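Local coordinates for lectin (Pleurotus ostreatus, PDB 6LI7), which is a calcium-binding mushroom lectin that binds N-acetylgalactosamine next to one of its calcium ions, at residues Asp97-Phe102 / Ala135-Val140; Leu131-Gly136 / Glu178-Pro183; Thr253-Ala258 / Ala280-Ile285; Ala310-Thr315 / Glu322-Asp327. All coordinates share one frame; numbering follows the deposited sequence.

The four contacts fall into two pairs, one in each all-beta half of the chain, and no helix takes part. Interactions 1 and 2 come first along the sequence; they share strand 129-138, with Ala-135 and Gly-136 common to both, and their centres are 14 Å apart. Interactions 3 and 4 follow in series, 10 Å apart between centres, and belong to one antiparallel sheet in which strands 249-259 and 307-316 are neighbours. Between the pairs the centres are about 28 to 32 Å apart and nothing touches. Interaction 1 builds one calcium site directly, whereas strand 249-259 of interaction 3 runs on to Asp-259 at the other calcium, where N-acetylgalactosamine binds.

Interaction 1 (Asp97-Phe102 / Ala135-Val140); sequences DDAHTF and AGQNLV. With CA (calcium ion), chain F.
Ala-99 with Gln-137 and Thr-101 with Ala-135 are hydrogen-bonded pairs of two antiparallel strands whose axes approach to 4.7 Å; His-100 and Gly-136 form the non-hydrogen-bonded pair between them. At the calcium end a classic beta bulge sets Asp-98 and Ala-99 against the one residue Gln-137, whose O accepts from Asp-98 N at 2.8 Å and from Ala-99 N at 3.1 Å. A cis peptide joins Asp-97 to Asp-98 at this corner, where both carboxylates turn to the same calcium.

Asp-97 OD1 and Asn-138 OD1 each bind the ion at 2.3 Å, and Asp-98 OD2 at 2.6 Å. With CG opposite the backbone N in both Asp-97 (chi1 179°) and Asn-138, these two side chains run side by side to the ion, carboxylate and amide planes 71° apart. Asp-98 OD2 has a second task: Leu-139 N approaches it from above the carboxylate plane at 2.7 Å in an almost straight bond (177° at the hydrogen), which ties this calcium-binding carboxylate to the chain just past the end of strand 129-138. Trp-204 NE1 on Asp-97 OD2 and Ile-69 O on Asn-138 ND2 position these first-shell groups, and Ser-143 OG and Pro-144 O supply further ligands.

Strand 99-104 runs between strands 107-114 and 129-138, while strand 87-96, before the corner, belongs to another sheet and packs its Val-94 against His-100 and Phe-102.

Interaction 2 (Leu131-Gly136 / Glu178-Pro183); sequences LFAIAG and ENFQLP. With NAG (2-acetamido-2-deoxy-beta-D-glucopyranose), chain C.
The Phe-180 ring meets the alanines of strand 129-138 through its CE2 and CZ atoms. Its CE2 lies 3.9 Å from Ala-133 CB, and its CZ 3.8 Å from Ala-135 CB. The backbone between these methyls is met as well, with Ile-134 O 3.7 Å from Phe-180 CE2. One face of the ring is covered from within its own loop, since Gln-181 CB sits 4.1 Å above the plane over the centre; Pro-74 and Trp-190 also touch Phe-180. A chi1 of 87° places the ring between the backbone N and carbonyl carbon of Phe-180, which brings the end of the ring to the strand.

Gln-181 CB also presses on Ala-133 CB, while the rest of that chain bends away. Farther along, Leu-131 CD1 lies 3.3 Å from Gln-181 O. The same carbonyl is satisfied by a water that donates to Gln-181 O at 2.7 Å and to Leu-131 O at 3.2 Å, bridging strand and loop where their backbones do not bond directly. Pro-183 closes the contact beside the sugar: its ring CG faces Leu-131 CB, and its CB is 3.6 Å from the acetamide methyl C8 of the N-acetylglucosamine.

A type I beta turn from Asn-179 to Leu-182 shapes the loop, and Arg-76 NH1 bonds to both Phe-180 O and Leu-182 O. The arrangement is an irregular loop lying along a beta-sheet strand by apolar contact and one water bridge and ending in a glycan pocket that includes Asn-78, whose Asn-Ile-Thr sequence is consistent with N-linked glycosylation.

Interaction 3 (Thr253-Ala258 / Ala280-Ile285); sequences TVLIAA and ADAYTI
Ile-256 and Tyr-283 meet through complementary torsions. With CG1 of Ile-256 extended away from its backbone N (chi1 180°), the CG2 methyl is left between N and the carbonyl carbon, while Tyr-283 carries its ring beside its own N (chi1 -56°). The methyl therefore arrives at the rim of the ring, in its plane, with Ile-256 CG2 3.8 Å from Tyr-283 CE2. On the same face Val-254 CG2 crosses Ile-285 CD1 at a slant, 3.7 Å away.

These residues belong to the inner face of a beta sandwich: Val-254, Ile-256, Tyr-283 and Ile-285 pack on strands 261-266 and 293-301 of the facing sheet. There Tyr-262 OH hydrogen-bonds both Asp-281 OD2 and Tyr-283 OH, giving each of these two atoms a partner.

The other face carries Leu-255, whose CD1 rests 3.7 Å from Ala-280 CB and also touches Ala-282; loop residues Val-212 and Leu-215 touch Thr-253 and Leu-255, respectively, on this side. Four backbone bonds join the antiparallel strands. Val-254 N and Tyr-283 O are 2.8 Å apart, as are Tyr-283 N and Val-254 O, and Ile-256 exchanges a similar pair with Asp-281, whose N points nearly straight (173°) at Ile-256 O.

Interaction 4 (Ala310-Thr315 / Glu322-Asp327); sequences ATILIT and ETVVTD
Glu-322 faces Ile-314 as a hydrogen-bonded pair of an antiparallel beta hairpin, in which strand 321-325 forms the outer edge of its sheet within the chain. Ile-314 N reaches Glu-322 O at 2.8 Å in a nearly straight bond (172°), and Glu-322 N returns one to Ile-314 O. The carboxylate of Glu-322 finds its partner beyond the contact, its OE1 bonding Tyr-316 OH.

Thr-323 turns to the opposite face, where it stands between Thr-311 and Leu-313. Its CG2 touches Thr-311 CG2 at 3.9 Å, and its OG1 lies 4.1 Å from Leu-313 CD1; Leu-313 itself touches a bound N-acetylglucosamine.

Val-324 is held to Ile-312 by two backbone bonds, Ile-312 N to Val-324 O and Val-324 N to Ile-312 O, both 2.8 Å long. Their beta-branched side chains stand next to each other on the Glu-322 face, with CB atoms 4.2 Å apart, and Val-324 also packs on Lys-240 and Val-242 of strand 234-242, in the facing sheet. Val-325 returns to the Thr-323 face, touching Thr-311 with a methyl, and its carbonyl O accepts from Trp-330 NE1.

At Thr-326 the strand has ended, but its hydroxyl takes the place of a backbone carbonyl as acceptor, while its N still bonds across, donating to Ala-310 O at 3.1 Å. With OG1 placed between the backbone N and the carbonyl carbon (chi1 43°), the hydroxyl accepts from Ala-310 N and bonds to Asn-219 O. The Ala-310 N to Thr-326 OG1 distance is 2.8 Å, with 159° at the hydrogen.

Interaction 1 (Asp97-Phe102 / Ala135-Val140)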
loop_
_atom_site.group_PDB
_atom_site.type_symbol
_atom_site.label_atom_id
_atom_site.label_comp_id
_atom_site.label_asym_id
_atom_site.label_seq_id
_atom_site.Cartn_x
_atom_site.Cartn_y
_atom_site.Cartn_z
ATOM N N ASP A 97 12.807 -8.696 13.086
ATOM C CA ASP A 97 13.065 -9.189 14.445
ATOM C C ASP A 97 14.123 -8.232 14.984
ATOM O O ASP A 97 15.284 -8.405 14.624
ATOM C CB ASP A 97 13.510 -10.653 14.444
ATOM C CG ASP A 97 13.809 -11.168 15.840
ATOM O OD1 ASP A 97 13.911 -10.322 16.773
ATOM O OD2 ASP A 97 13.857 -12.397 16.011
ATOM N N ASP A 98 13.751 -7.235 15.824
ATOM C CA ASP A 98 12.449 -7.051 16.448
ATOM C C ASP A 98 11.699 -5.853 15.852
ATOM O O ASP A 98 10.479 -5.829 15.921
ATOM C CB ASP A 98 12.616 -6.755 17.943
ATOM C CG ASP A 98 13.105 -7.955 18.733
ATOM O OD1 ASP A 98 12.254 -8.765 19.109
ATOM O OD2 ASP A 98 14.344 -8.076 18.951
ATOM N N ALA A 99 12.386 -4.847 15.313
ATOM C CA ALA A 99 11.681 -3.630 14.869
ATOM C C ALA A 99 12.463 -2.939 13.755
ATOM O O ALA A 99 13.674 -3.172 13.646
ATOM C CB ALA A 99 11.477 -2.706 16.081
ATOM N N HIS A 100 11.796 -2.073 12.996
ATOM C CA HIS A 100 12.391 -1.384 11.827
ATOM C C HIS A 100 11.848 0.037 11.673
ATOM O O HIS A 100 10.664 0.285 11.979
ATOM C CB HIS A 100 12.185 -2.216 10.561
ATOM C CG HIS A 100 10.768 -2.414 10.201
ATOM N ND1 HIS A 100 10.072 -3.511 10.630
ATOM C CD2 HIS A 100 9.909 -1.635 9.487
ATOM C CE1 HIS A 100 8.807 -3.394 10.226
ATOM N NE2 HIS A 100 8.690 -2.242 9.522
ATOM N N THR A 101 12.661 0.883 11.070
ATOM C CA THR A 101 12.224 2.144 10.437
ATOM C C THR A 101 12.683 2.080 9.009
ATOM O O THR A 101 13.899 1.784 8.793
ATOM C CB THR A 101 12.817 3.368 11.141
ATOM O OG1 THR A 101 12.478 3.160 12.500
ATOM C CG2 THR A 101 12.298 4.691 10.626
ATOM N N PHE A 102 11.781 2.379 8.085
ATOM C CA PHE A 102 12.018 2.283 6.627
ATOM C C PHE A 102 12.087 3.687 5.988
ATOM O O PHE A 102 11.136 4.490 6.165
ATOM C CB PHE A 102 10.905 1.437 5.999
ATOM C CG PHE A 102 11.287 0.785 4.702
ATOM C CD1 PHE A 102 11.493 1.536 3.560
ATOM C CD2 PHE A 102 11.493 -0.595 4.628
ATOM C CE1 PHE A 102 11.860 0.915 2.365
ATOM C CE2 PHE A 102 11.849 -1.205 3.434
ATOM C CZ PHE A 102 12.030 -0.452 2.298
ATOM N N ALA A 135 16.662 1.066 9.389
ATOM C CA ALA A 135 17.260 0.911 10.725
ATOM C C ALA A 135 16.550 -0.258 11.381
ATOM O O ALA A 135 15.313 -0.155 11.528
ATOM C CB ALA A 135 17.102 2.169 11.560
ATOM N N GLY A 136 17.278 -1.341 11.698
ATOM C CA GLY A 136 16.708 -2.511 12.392
ATOM C C GLY A 136 17.137 -2.480 13.832
ATOM O O GLY A 136 18.201 -1.906 14.103
ATOM N N GLN A 137 16.336 -3.024 14.729
ATOM C CA GLN A 137 16.670 -3.043 16.165
ATOM C C GLN A 137 16.421 -4.444 16.676
ATOM O O GLN A 137 15.298 -4.968 16.497
ATOM C CB GLN A 137 15.827 -2.102 17.047
ATOM C CG GLN A 137 15.831 -0.653 16.569
ATOM C CD GLN A 137 14.718 0.146 17.230
ATOM O OE1 GLN A 137 14.528 0.035 18.434
ATOM N NE2 GLN A 137 13.927 0.867 16.436
ATOM N N ASN A 138 17.403 -4.980 17.362
ATOM C CA ASN A 138 17.229 -6.178 18.201
ATOM C C ASN A 138 16.930 -5.689 19.616
ATOM O O ASN A 138 17.765 -4.916 20.170
ATOM C CB ASN A 138 18.492 -7.013 18.203
ATOM C CG ASN A 138 18.274 -8.353 18.830
ATOM O OD1 ASN A 138 17.134 -8.851 18.806
ATOM N ND2 ASN A 138 19.359 -8.943 19.328
ATOM N N LEU A 139 15.815 -6.135 20.181
ATOM C CA LEU A 139 15.313 -5.572 21.459
ATOM C C LEU A 139 15.408 -6.610 22.564
ATOM O O LEU A 139 15.182 -6.211 23.653
ATOM C CB LEU A 139 13.875 -5.064 21.305
ATOM C CG LEU A 139 13.740 -3.846 20.391
ATOM C CD1 LEU A 139 12.280 -3.458 20.220
ATOM C CD2 LEU A 139 14.550 -2.669 20.908
ATOM N N VAL A 140 15.736 -7.869 22.296
ATOM C CA VAL A 140 15.870 -8.900 23.361
ATOM C C VAL A 140 17.297 -9.443 23.328
ATOM O O VAL A 140 17.772 -9.848 22.213
ATOM C CB VAL A 140 14.826 -9.994 23.148
ATOM C CG1 VAL A 140 14.970 -11.102 24.162
ATOM C CG2 VAL A 140 13.425 -9.406 23.177
HETATM CA CA CA F . 15.389 -10.400 18.547
#

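Interaction 2 (Leu131-Gly136 / Glu178-Pro183)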
loop_
_atom_site.group_PDB
_atom_site.type_symbol
_atom_site.label_atom_id
_atom_site.label_comp_id
_atom_site.label_asym_id
_atom_site.label_seq_id
_atom_site.Cartn_x
_atom_site.Cartn_y
_atom_site.Cartn_z
ATOM N N LEU A 131 17.470 5.101 -3.231
ATOM C CA LEU A 131 18.154 4.629 -2.032
ATOM C C LEU A 131 17.102 4.164 -1.021
ATOM O O LEU A 131 16.355 4.985 -0.485
ATOM C CB LEU A 131 18.995 5.772 -1.506
ATOM C CG LEU A 131 20.078 5.493 -0.466
ATOM C CD1 LEU A 131 19.588 5.662 0.929
ATOM C CD2 LEU A 131 20.737 4.145 -0.610
ATOM N N PHE A 132 17.076 2.859 -0.745
ATOM C CA PHE A 132 16.325 2.221 0.364
ATOM C C PHE A 132 17.253 2.118 1.566
ATOM O O PHE A 132 18.426 1.662 1.462
ATOM C CB PHE A 132 15.775 0.895 -0.146
ATOM C CG PHE A 132 14.857 1.056 -1.308
ATOM C CD1 PHE A 132 15.317 0.958 -2.594
ATOM C CD2 PHE A 132 13.514 1.352 -1.105
ATOM C CE1 PHE A 132 14.479 1.177 -3.676
ATOM C CE2 PHE A 132 12.674 1.547 -2.187
ATOM C CZ PHE A 132 13.157 1.468 -3.469
ATOM N N ALA A 133 16.760 2.528 2.724
ATOM C CA ALA A 133 17.539 2.450 3.969
ATOM C C ALA A 133 16.609 1.965 5.070
ATOM O O ALA A 133 15.402 2.325 5.072
ATOM C CB ALA A 133 18.155 3.775 4.316
ATOM N N ILE A 134 17.131 1.123 5.943
ATOM C CA ILE A 134 16.332 0.557 7.052
ATOM C C ILE A 134 17.208 0.601 8.284
ATOM O O ILE A 134 18.379 0.232 8.179
ATOM C CB ILE A 134 15.849 -0.867 6.738
ATOM C CG1 ILE A 134 15.142 -0.966 5.404
ATOM C CG2 ILE A 134 15.003 -1.428 7.882
ATOM C CD1 ILE A 134 14.886 -2.411 4.969
ATOM N N ALA A 135 16.662 1.066 9.389
ATOM C CA ALA A 135 17.260 0.911 10.725
ATOM C C ALA A 135 16.550 -0.258 11.381
ATOM O O ALA A 135 15.313 -0.155 11.528
ATOM C CB ALA A 135 17.102 2.169 11.560
ATOM N N GLY A 136 17.278 -1.341 11.698
ATOM C CA GLY A 136 16.708 -2.511 12.392
ATOM C C GLY A 136 17.137 -2.480 13.832
ATOM O O GLY A 136 18.201 -1.906 14.103
ATOM N N GLU A 178 24.436 9.420 12.214
ATOM C CA GLU A 178 23.588 10.592 11.898
ATOM C C GLU A 178 23.424 10.635 10.381
ATOM O O GLU A 178 24.444 10.558 9.711
ATOM C CB GLU A 178 24.263 11.869 12.408
ATOM C CG GLU A 178 23.302 12.975 12.778
ATOM C CD GLU A 178 22.235 12.475 13.732
ATOM O OE1 GLU A 178 21.094 12.296 13.278
ATOM O OE2 GLU A 178 22.560 12.210 14.906
ATOM N N ASN A 179 22.192 10.652 9.866
ATOM C CA ASN A 179 21.905 10.776 8.412
ATOM C C ASN A 179 22.402 9.574 7.593
ATOM O O ASN A 179 22.626 9.755 6.387
ATOM C CB ASN A 179 22.507 12.056 7.822
ATOM C CG ASN A 179 21.944 13.334 8.424
ATOM O OD1 ASN A 179 20.864 13.359 9.028
ATOM N ND2 ASN A 179 22.697 14.409 8.270
ATOM N N PHE A 180 22.486 8.367 8.163
ATOM C CA PHE A 180 22.819 7.111 7.409
ATOM C C PHE A 180 21.849 6.901 6.238
ATOM O O PHE A 180 22.236 6.384 5.185
ATOM C CB PHE A 180 22.795 5.889 8.341
ATOM C CG PHE A 180 21.446 5.229 8.520
ATOM C CD1 PHE A 180 20.561 5.653 9.499
ATOM C CD2 PHE A 180 21.037 4.215 7.663
ATOM C CE1 PHE A 180 19.298 5.088 9.606
ATOM C CE2 PHE A 180 19.790 3.618 7.809
ATOM C CZ PHE A 180 18.921 4.050 8.777
ATOM N N GLN A 181 20.616 7.374 6.377
ATOM C CA GLN A 181 19.515 7.133 5.416
ATOM C C GLN A 181 19.549 8.117 4.242
ATOM O O GLN A 181 18.837 7.852 3.251
ATOM C CB GLN A 181 18.176 7.216 6.153
ATOM C CG GLN A 181 17.681 8.636 6.401
ATOM C CD GLN A 181 18.158 9.199 7.714
ATOM O OE1 GLN A 181 19.157 8.805 8.322
ATOM N NE2 GLN A 181 17.369 10.113 8.211
ATOM N N LEU A 182 20.339 9.202 4.298
ATOM C CA LEU A 182 20.344 10.219 3.206
ATOM C C LEU A 182 21.197 9.714 2.059
ATOM O O LEU A 182 22.232 9.087 2.285
ATOM C CB LEU A 182 20.862 11.571 3.716
ATOM C CG LEU A 182 20.003 12.224 4.795
ATOM C CD1 LEU A 182 20.594 13.561 5.256
ATOM C CD2 LEU A 182 18.583 12.420 4.300
ATOM N N PRO A 183 20.803 9.992 0.804
ATOM C CA PRO A 183 21.607 9.645 -0.364
ATOM C C PRO A 183 23.010 10.277 -0.350
ATOM O O PRO A 183 23.930 9.737 -0.922
ATOM C CB PRO A 183 20.773 10.207 -1.520
ATOM C CG PRO A 183 19.370 10.106 -0.993
ATOM C CD PRO A 183 19.520 10.592 0.426
HETATM C C1 NAG C . 22.823 5.123 -7.060
HETATM C C2 NAG C . 23.470 6.413 -6.608
HETATM C C3 NAG C . 23.450 7.380 -7.776
HETATM C C4 NAG C . 24.016 6.826 -9.054
HETATM C C5 NAG C . 23.203 5.578 -9.375
HETATM C C6 NAG C . 23.472 4.911 -10.736
HETATM C C7 NAG C . 23.353 6.956 -4.228
HETATM C C8 NAG C . 22.567 7.431 -3.042
HETATM N N2 NAG C . 22.870 7.038 -5.455
HETATM O O3 NAG C . 24.201 8.479 -7.354
HETATM O O4 NAG C . 23.877 7.861 -10.060
HETATM O O5 NAG C . 23.382 4.679 -8.282
HETATM O O6 NAG C . 24.753 4.324 -10.648
HETATM O O7 NAG C . 24.376 6.399 -4.013
HETATM O O HOH W 1 16.786 6.363 2.326
#

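Interaction 3 (Thr253-Ala258 / Ala280-Ile285)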
loop_
_atom_site.group_PDB
_atom_site.type_symbol
_atom_site.label_atom_id
_atom_site.label_comp_id
_atom_site.label_asym_id
_atom_site.label_seq_id
_atom_site.Cartn_x
_atom_site.Cartn_y
_atom_site.Cartn_z
ATOM N N THR A 253 -3.544 2.975 -4.776
ATOM C CA THR A 253 -4.025 1.598 -4.579
ATOM C C THR A 253 -5.430 1.713 -4.038
ATOM O O THR A 253 -5.644 2.485 -3.066
ATOM C CB THR A 253 -3.159 0.822 -3.575
ATOM O OG1 THR A 253 -1.816 1.021 -4.000
ATOM C CG2 THR A 253 -3.452 -0.672 -3.542
ATOM N N VAL A 254 -6.335 0.949 -4.593
ATOM C CA VAL A 254 -7.761 1.021 -4.200
ATOM C C VAL A 254 -8.191 -0.370 -3.761
ATOM O O VAL A 254 -7.884 -1.336 -4.473
ATOM C CB VAL A 254 -8.638 1.496 -5.369
ATOM C CG1 VAL A 254 -10.102 1.571 -4.967
ATOM C CG2 VAL A 254 -8.129 2.816 -5.905
ATOM N N LEU A 255 -8.823 -0.437 -2.611
ATOM C CA LEU A 255 -9.453 -1.667 -2.102
ATOM C C LEU A 255 -10.949 -1.383 -2.019
ATOM O O LEU A 255 -11.322 -0.393 -1.366
ATOM C CB LEU A 255 -8.858 -2.012 -0.740
ATOM C CG LEU A 255 -9.487 -3.266 -0.120
ATOM C CD1 LEU A 255 -9.192 -4.496 -0.965
ATOM C CD2 LEU A 255 -9.003 -3.449 1.314
ATOM N N ILE A 256 -11.781 -2.222 -2.624
ATOM C CA ILE A 256 -13.225 -1.937 -2.699
ATOM C C ILE A 256 -14.057 -3.222 -2.685
ATOM O O ILE A 256 -13.676 -4.234 -3.261
ATOM C CB ILE A 256 -13.487 -1.084 -3.951
ATOM C CG1 ILE A 256 -14.967 -0.736 -4.123
ATOM C CG2 ILE A 256 -12.885 -1.743 -5.177
ATOM C CD1 ILE A 256 -15.217 0.419 -5.114
ATOM N N ALA A 257 -15.249 -3.104 -2.139
ATOM C CA ALA A 257 -16.267 -4.171 -2.161
ATOM C C ALA A 257 -17.638 -3.494 -2.135
ATOM O O ALA A 257 -17.788 -2.394 -1.535
ATOM C CB ALA A 257 -16.078 -5.089 -0.937
ATOM N N ALA A 258 -18.650 -4.170 -2.650
ATOM C CA ALA A 258 -20.017 -3.634 -2.576
ATOM C C ALA A 258 -21.051 -4.759 -2.407
ATOM O O ALA A 258 -20.942 -5.791 -3.049
ATOM C CB ALA A 258 -20.299 -2.818 -3.823
ATOM N N ALA A 280 -13.092 -8.779 -1.485
ATOM C CA ALA A 280 -12.801 -7.391 -1.905
ATOM C C ALA A 280 -11.840 -7.414 -3.094
ATOM O O ALA A 280 -11.062 -8.372 -3.227
ATOM C CB ALA A 280 -12.240 -6.598 -0.774
ATOM N N ASP A 281 -11.891 -6.387 -3.939
ATOM C CA ASP A 281 -11.000 -6.259 -5.133
ATOM C C ASP A 281 -9.979 -5.147 -4.855
ATOM O O ASP A 281 -10.323 -4.124 -4.217
ATOM C CB ASP A 281 -11.847 -5.931 -6.370
ATOM C CG ASP A 281 -12.950 -6.946 -6.621
ATOM O OD1 ASP A 281 -12.603 -8.134 -6.522
ATOM O OD2 ASP A 281 -14.178 -6.569 -6.797
ATOM N N ALA A 282 -8.774 -5.301 -5.359
ATOM C CA ALA A 282 -7.687 -4.328 -5.177
ATOM C C ALA A 282 -7.226 -3.923 -6.571
ATOM O O ALA A 282 -7.103 -4.807 -7.449
ATOM C CB ALA A 282 -6.558 -4.886 -4.354
ATOM N N TYR A 283 -6.951 -2.637 -6.741
ATOM C CA TYR A 283 -6.485 -2.098 -8.037
ATOM C C TYR A 283 -5.314 -1.152 -7.813
ATOM O O TYR A 283 -5.193 -0.524 -6.737
ATOM C CB TYR A 283 -7.619 -1.379 -8.763
ATOM C CG TYR A 283 -8.867 -2.187 -9.005
ATOM C CD1 TYR A 283 -9.012 -2.962 -10.132
ATOM C CD2 TYR A 283 -9.925 -2.144 -8.114
ATOM C CE1 TYR A 283 -10.156 -3.721 -10.343
ATOM C CE2 TYR A 283 -11.090 -2.861 -8.325
ATOM C CZ TYR A 283 -11.197 -3.673 -9.436
ATOM O OH TYR A 283 -12.356 -4.351 -9.652
ATOM N N THR A 284 -4.458 -1.070 -8.825
ATOM C CA THR A 284 -3.342 -0.114 -8.897
ATOM C C THR A 284 -3.700 0.883 -9.998
ATOM O O THR A 284 -4.154 0.452 -11.063
ATOM C CB THR A 284 -2.019 -0.827 -9.201
ATOM O OG1 THR A 284 -1.716 -1.558 -8.018
ATOM C CG2 THR A 284 -0.863 0.125 -9.460
ATOM N N ILE A 285 -3.560 2.165 -9.697
ATOM C CA ILE A 285 -3.708 3.279 -10.682
ATOM C C ILE A 285 -2.332 3.926 -10.776
ATOM O O ILE A 285 -1.890 4.640 -9.885
ATOM C CB ILE A 285 -4.847 4.227 -10.248
ATOM C CG1 ILE A 285 -6.148 3.425 -10.131
ATOM C CG2 ILE A 285 -4.986 5.384 -11.260
ATOM C CD1 ILE A 285 -7.038 4.038 -9.175
#

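Interaction 4 (Ala310-Thr315 / Glu322-Asp327)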
loop_
_atom_site.group_PDB
_atom_site.type_symbol
_atom_site.label_atom_id
_atom_site.label_comp_id
_atom_site.label_asym_id
_atom_site.label_seq_id
_atom_site.Cartn_x
_atom_site.Cartn_y
_atom_site.Cartn_z
ATOM N N ALA A 310 -14.652 1.329 0.695
ATOM C CA ALA A 310 -13.347 1.407 -0.002
ATOM C C ALA A 310 -12.310 2.101 0.851
ATOM O O ALA A 310 -12.666 2.912 1.720
ATOM C CB ALA A 310 -13.461 2.056 -1.360
ATOM N N THR A 311 -11.054 1.749 0.582
ATOM C CA THR A 311 -9.858 2.434 1.117
ATOM C C THR A 311 -8.986 2.768 -0.063
ATOM O O THR A 311 -8.804 1.893 -0.894
ATOM C CB THR A 311 -9.133 1.560 2.149
ATOM O OG1 THR A 311 -10.103 1.176 3.131
ATOM C CG2 THR A 311 -7.999 2.283 2.845
ATOM N N ILE A 312 -8.436 3.976 -0.084
ATOM C CA ILE A 312 -7.583 4.458 -1.205
ATOM C C ILE A 312 -6.328 5.032 -0.600
ATOM O O ILE A 312 -6.442 5.835 0.310
ATOM C CB ILE A 312 -8.285 5.504 -2.075
ATOM C CG1 ILE A 312 -9.568 4.908 -2.644
ATOM C CG2 ILE A 312 -7.354 5.978 -3.177
ATOM C CD1 ILE A 312 -10.524 5.936 -3.188
ATOM N N LEU A 313 -5.174 4.577 -1.052
ATOM C CA LEU A 313 -3.917 5.215 -0.612
ATOM C C LEU A 313 -3.311 5.888 -1.848
ATOM O O LEU A 313 -3.127 5.194 -2.894
ATOM C CB LEU A 313 -2.958 4.182 -0.002
ATOM C CG LEU A 313 -1.841 4.870 0.780
ATOM C CD1 LEU A 313 -1.271 4.060 1.930
ATOM C CD2 LEU A 313 -0.750 5.187 -0.169
ATOM N N ILE A 314 -2.969 7.162 -1.719
ATOM C CA ILE A 314 -2.343 7.942 -2.812
ATOM C C ILE A 314 -0.915 8.284 -2.384
ATOM O O ILE A 314 -0.717 8.719 -1.240
ATOM C CB ILE A 314 -3.157 9.207 -3.138
ATOM C CG1 ILE A 314 -4.469 8.834 -3.823
ATOM C CG2 ILE A 314 -2.321 10.137 -4.005
ATOM C CD1 ILE A 314 -5.539 9.849 -3.620
ATOM N N THR A 315 0.060 8.020 -3.255
ATOM C CA THR A 315 1.471 8.324 -2.962
ATOM C C THR A 315 1.825 9.653 -3.641
ATOM O O THR A 315 1.399 9.902 -4.755
ATOM C CB THR A 315 2.425 7.215 -3.416
ATOM O OG1 THR A 315 2.167 6.912 -4.778
ATOM C CG2 THR A 315 2.286 5.945 -2.605
ATOM N N GLU A 322 -1.475 9.806 1.310
ATOM C CA GLU A 322 -2.702 10.026 2.093
ATOM C C GLU A 322 -3.658 8.862 1.865
ATOM O O GLU A 322 -3.674 8.315 0.738
ATOM C CB GLU A 322 -3.292 11.403 1.783
ATOM C CG GLU A 322 -4.290 11.458 0.660
ATOM C CD GLU A 322 -4.855 12.879 0.529
ATOM O OE1 GLU A 322 -4.189 13.769 -0.114
ATOM O OE2 GLU A 322 -5.920 13.125 1.118
ATOM N N THR A 323 -4.452 8.581 2.895
ATOM C CA THR A 323 -5.530 7.562 2.868
ATOM C C THR A 323 -6.868 8.266 2.756
ATOM O O THR A 323 -7.083 9.210 3.478
ATOM C CB THR A 323 -5.477 6.684 4.116
ATOM O OG1 THR A 323 -4.250 6.012 3.960
ATOM C CG2 THR A 323 -6.597 5.678 4.160
ATOM N N VAL A 324 -7.700 7.819 1.846
ATOM C CA VAL A 324 -9.111 8.233 1.746
ATOM C C VAL A 324 -9.954 6.990 2.024
ATOM O O VAL A 324 -9.623 5.931 1.500
ATOM C CB VAL A 324 -9.347 8.793 0.338
ATOM C CG1 VAL A 324 -10.818 9.007 0.036
ATOM C CG2 VAL A 324 -8.572 10.088 0.193
ATOM N N VAL A 325 -11.014 7.122 2.795
ATOM C CA VAL A 325 -11.961 6.004 3.027
ATOM C C VAL A 325 -13.376 6.468 2.647
ATOM O O VAL A 325 -13.651 7.689 2.684
ATOM C CB VAL A 325 -11.868 5.571 4.488
ATOM C CG1 VAL A 325 -10.448 5.109 4.824
ATOM C CG2 VAL A 325 -12.265 6.688 5.436
ATOM N N THR A 326 -14.243 5.519 2.314
ATOM C CA THR A 326 -15.690 5.745 2.227
ATOM C C THR A 326 -16.150 6.308 3.562
ATOM O O THR A 326 -15.915 5.714 4.618
ATOM C CB THR A 326 -16.397 4.497 1.700
ATOM O OG1 THR A 326 -15.888 3.306 2.308
ATOM C CG2 THR A 326 -16.213 4.403 0.200
ATOM N N ASP A 327 -16.808 7.457 3.488
ATOM C CA ASP A 327 -17.325 8.200 4.659
ATOM C C ASP A 327 -18.317 9.272 4.147
ATOM O O ASP A 327 -18.677 9.263 2.935
ATOM C CB ASP A 327 -16.187 8.758 5.526
ATOM C CG ASP A 327 -15.327 9.808 4.812
ATOM O OD1 ASP A 327 -15.784 10.370 3.771
ATOM O OD2 ASP A 327 -14.157 9.970 5.237
#